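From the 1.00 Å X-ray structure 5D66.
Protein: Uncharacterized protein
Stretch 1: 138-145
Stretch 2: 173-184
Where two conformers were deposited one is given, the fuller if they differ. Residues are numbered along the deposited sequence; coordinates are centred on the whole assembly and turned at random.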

# COMPACT_ATOMS: atom_id res chain seq x y z
N ALA A 138 -11.30 2.39 -0.76
CA ALA A 138 -10.42 3.43 -0.25
C ALA A 138 -11.25 4.63 0.26
O ALA A 138 -10.94 5.15 1.29
N LEU A 139 -12.24 5.05 -0.53
CA LEU A 139 -13.11 6.14 -0.16
C LEU A 139 -13.81 5.87 1.18
O LEU A 139 -13.83 6.73 2.07
N LEU A 140 -14.42 4.71 1.31
CA LEU A 140 -15.12 4.37 2.55
C LEU A 140 -14.17 4.38 3.72
O LEU A 140 -14.50 4.92 4.79
N GLU A 141 -13.01 3.75 3.58
CA GLU A 141 -12.06 3.77 4.72
C GLU A 141 -11.59 5.16 5.06
O GLU A 141 -11.43 5.47 6.24
N ALA A 142 -11.32 6.00 4.07
CA ALA A 142 -10.87 7.35 4.39
C ALA A 142 -11.90 8.11 5.21
O ALA A 142 -11.55 8.92 6.08
N ILE A 143 -13.20 7.80 5.03
CA ILE A 143 -14.26 8.47 5.75
C ILE A 143 -14.44 7.82 7.11
O ILE A 143 -14.43 8.55 8.13
N ILE A 144 -14.65 6.52 7.13
CA ILE A 144 -14.99 5.80 8.37
C ILE A 144 -13.84 5.75 9.36
O ILE A 144 -14.05 5.86 10.56
N LEU A 145 -12.62 5.58 8.86
CA LEU A 145 -11.45 5.38 9.70
C LEU A 145 -10.55 6.61 9.83
O LEU A 145 -9.56 6.58 10.56
N GLY A 173 -25.07 -1.40 3.00
CA GLY A 173 -25.81 -0.47 2.18
C GLY A 173 -25.62 1.01 2.53
O GLY A 173 -26.30 1.87 1.95
N ILE A 174 -24.72 1.32 3.46
CA ILE A 174 -24.50 2.70 3.88
C ILE A 174 -23.51 3.36 2.93
O ILE A 174 -22.38 2.86 2.73
N THR A 175 -23.93 4.46 2.34
CA THR A 175 -23.16 5.11 1.31
C THR A 175 -22.05 6.00 1.90
O THR A 175 -22.14 6.45 3.07
N PRO A 176 -21.06 6.36 1.09
CA PRO A 176 -20.10 7.38 1.54
C PRO A 176 -20.79 8.66 2.05
O PRO A 176 -20.37 9.18 3.08
N LEU A 177 -21.81 9.14 1.33
CA LEU A 177 -22.51 10.35 1.75
C LEU A 177 -23.13 10.18 3.13
O LEU A 177 -23.01 11.08 3.98
N GLN A 178 -23.82 9.08 3.35
CA GLN A 178 -24.41 8.86 4.66
C GLN A 178 -23.37 8.75 5.76
O GLN A 178 -23.54 9.31 6.84
N HIS A 179 -22.28 8.04 5.48
CA HIS A 179 -21.19 7.97 6.43
C HIS A 179 -20.65 9.34 6.81
O HIS A 179 -20.36 9.61 7.99
N ALA A 180 -20.47 10.20 5.83
CA ALA A 180 -19.99 11.56 6.09
C ALA A 180 -21.01 12.35 6.91
O ALA A 180 -20.65 13.08 7.86
N ARG A 181 -22.27 12.24 6.55
CA ARG A 181 -23.33 13.00 7.23
C ARG A 181 -23.45 12.55 8.69
O ARG A 181 -23.61 13.37 9.59
N THR A 182 -23.43 11.24 8.94
CA THR A 182 -23.57 10.70 10.27
C THR A 182 -22.48 11.25 11.21
O THR A 182 -22.70 11.38 12.40
N ARG A 183 -21.30 11.51 10.64
CA ARG A 183 -20.15 11.97 11.36
C ARG A 183 -20.01 13.49 11.36
O ARG A 183 -19.12 14.01 12.05
N GLY A 184 -20.88 14.21 10.66
CA GLY A 184 -20.76 15.65 10.62
C GLY A 184 -19.56 16.18 9.87
O GLY A 184 -19.07 17.27 10.15

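Helix 138-144 and the helix beginning at Pro176 run nearly parallel, 5° apart, with axes 9.7 Å apart at closest approach, and no direct hydrogen bond joins them; shape does most of the work. Pro176 is a compact knob, and its lack of an N-H costs nothing in the first turn, where no preceding helical carbonyl would accept it. Methyls of Leu139 (t, p; toward), Leu140 (m, t; sideways, its end nearer) and Ile143 form its apolar hollow: CD2 of Leu139 lies 4.0 Å and CD2 of Leu140 3.9 Å from Pro176 CG, while Ile143 CD1 comes within 4.0 Å of Pro176 CB. Ile143 (m, t) points toward the partner helix and buries the most surface. Ile143 CG2 fits beside His179 CB (3.9 Å) and Ala180 N (3.9 Å), and lies 4.5 Å from Ala180 CB, a loose contact with a small side chain.

His179 (m, chi2 -62°) points toward the first helix, its flat ring offering a face to Ile144. Ile144 (m, t) starts sideways, but its end swings nearer: Ile144 CD1 sits over that face, 3.7 Å from the His179 ring centroid, a CH-pi contact. Leu140 CD2 approaches the same ring at His179 CD2, 3.7 Å.

Arg183 (m, t, t), also pointing toward, closes the C-terminal end, with Ile144 CA over one face of its guanidinium. Arg183 NH1 donates to His179 O (2.9 Å), and more weakly to His179 ND1 (3.0 Å). One water bridges the stretches, its O accepting from Arg183 NH2 (2.8 Å) and donating to Ile144 O (2.9 Å).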

# COMPACT_ATOMS: atom_id res chain seq x y z
CB ALA A 138 -9.43 3.84 -1.30
CB LEU A 139 -14.11 6.43 -1.27
CG LEU A 139 -15.08 7.59 -1.05
CD1 LEU A 139 -14.39 8.89 -0.88
CD2 LEU A 139 -16.05 7.64 -2.20
CB LEU A 140 -15.87 3.06 2.42
CG LEU A 140 -17.14 3.13 1.60
CD1 LEU A 140 -17.59 1.76 1.13
CD2 LEU A 140 -18.27 3.76 2.39
CB GLU A 141 -10.89 2.84 4.47
CG GLU A 141 -11.29 1.37 4.45
CD GLU A 141 -10.22 0.38 4.93
OE1 GLU A 141 -9.25 0.79 5.47
OE2 GLU A 141 -10.42 -0.83 4.77
CB ALA A 142 -10.58 8.09 3.11
CB ILE A 143 -15.57 8.42 4.94
CG1 ILE A 143 -15.43 9.21 3.61
CG2 ILE A 143 -16.74 9.00 5.76
CD1 ILE A 143 -16.48 9.02 2.64
CB ILE A 144 -15.41 4.36 8.00
CG1 ILE A 144 -16.72 4.38 7.18
CG2 ILE A 144 -15.55 3.51 9.23
CD1 ILE A 144 -17.08 3.06 6.52
CB LEU A 145 -10.69 4.12 9.25
CG LEU A 145 -11.52 2.86 9.33
CD1 LEU A 145 -10.75 1.71 8.69
CD2 LEU A 145 -11.93 2.50 10.78
CB ILE A 174 -24.13 2.79 5.31
CG1 ILE A 174 -25.19 2.13 6.16
CG2 ILE A 174 -23.93 4.26 5.69
CD1 ILE A 174 -24.83 2.12 7.59
CB THR A 175 -24.09 5.96 0.46
OG1 THR A 175 -24.61 7.00 1.26
CG2 THR A 175 -25.19 5.12 -0.25
CB PRO A 176 -19.30 7.59 0.25
CG PRO A 176 -19.29 6.25 -0.40
CD PRO A 176 -20.67 5.76 -0.21
CB LEU A 177 -23.55 10.69 0.71
CG LEU A 177 -24.36 11.97 0.99
CD1 LEU A 177 -23.48 13.16 1.08
CD2 LEU A 177 -25.42 12.13 -0.08
CB GLN A 178 -25.35 7.66 4.63
CG GLN A 178 -26.17 7.54 5.92
CD GLN A 178 -27.01 8.83 6.24
OE1 GLN A 178 -27.85 9.25 5.44
NE2 GLN A 178 -26.68 9.50 7.37
CB HIS A 179 -20.08 7.05 5.95
CG HIS A 179 -20.35 5.60 6.15
ND1 HIS A 179 -20.53 5.06 7.40
CD2 HIS A 179 -20.42 4.58 5.29
CE1 HIS A 179 -20.67 3.76 7.32
NE2 HIS A 179 -20.65 3.45 6.05
CB ALA A 180 -19.69 12.24 4.79
CB ARG A 181 -24.63 12.81 6.47
CG ARG A 181 -24.77 13.68 5.26
CD ARG A 181 -25.94 13.40 4.42
NE ARG A 181 -26.08 14.40 3.37
CZ ARG A 181 -26.96 14.30 2.37
NH1 ARG A 181 -27.74 13.22 2.24
NH2 ARG A 181 -27.07 15.28 1.50
CB THR A 182 -23.59 9.16 10.20
OG1 THR A 182 -24.86 8.74 9.67
CG2 THR A 182 -23.41 8.56 11.55
CB ARG A 183 -18.91 11.34 10.77
CG ARG A 183 -18.85 9.86 11.10
CD ARG A 183 -17.83 9.11 10.29
NE ARG A 183 -17.80 7.69 10.62
CZ ARG A 183 -18.72 6.81 10.24
NH1 ARG A 183 -19.72 7.15 9.43
NH2 ARG A 183 -18.59 5.52 10.64
O HOH W 1 -16.35 5.85 12.26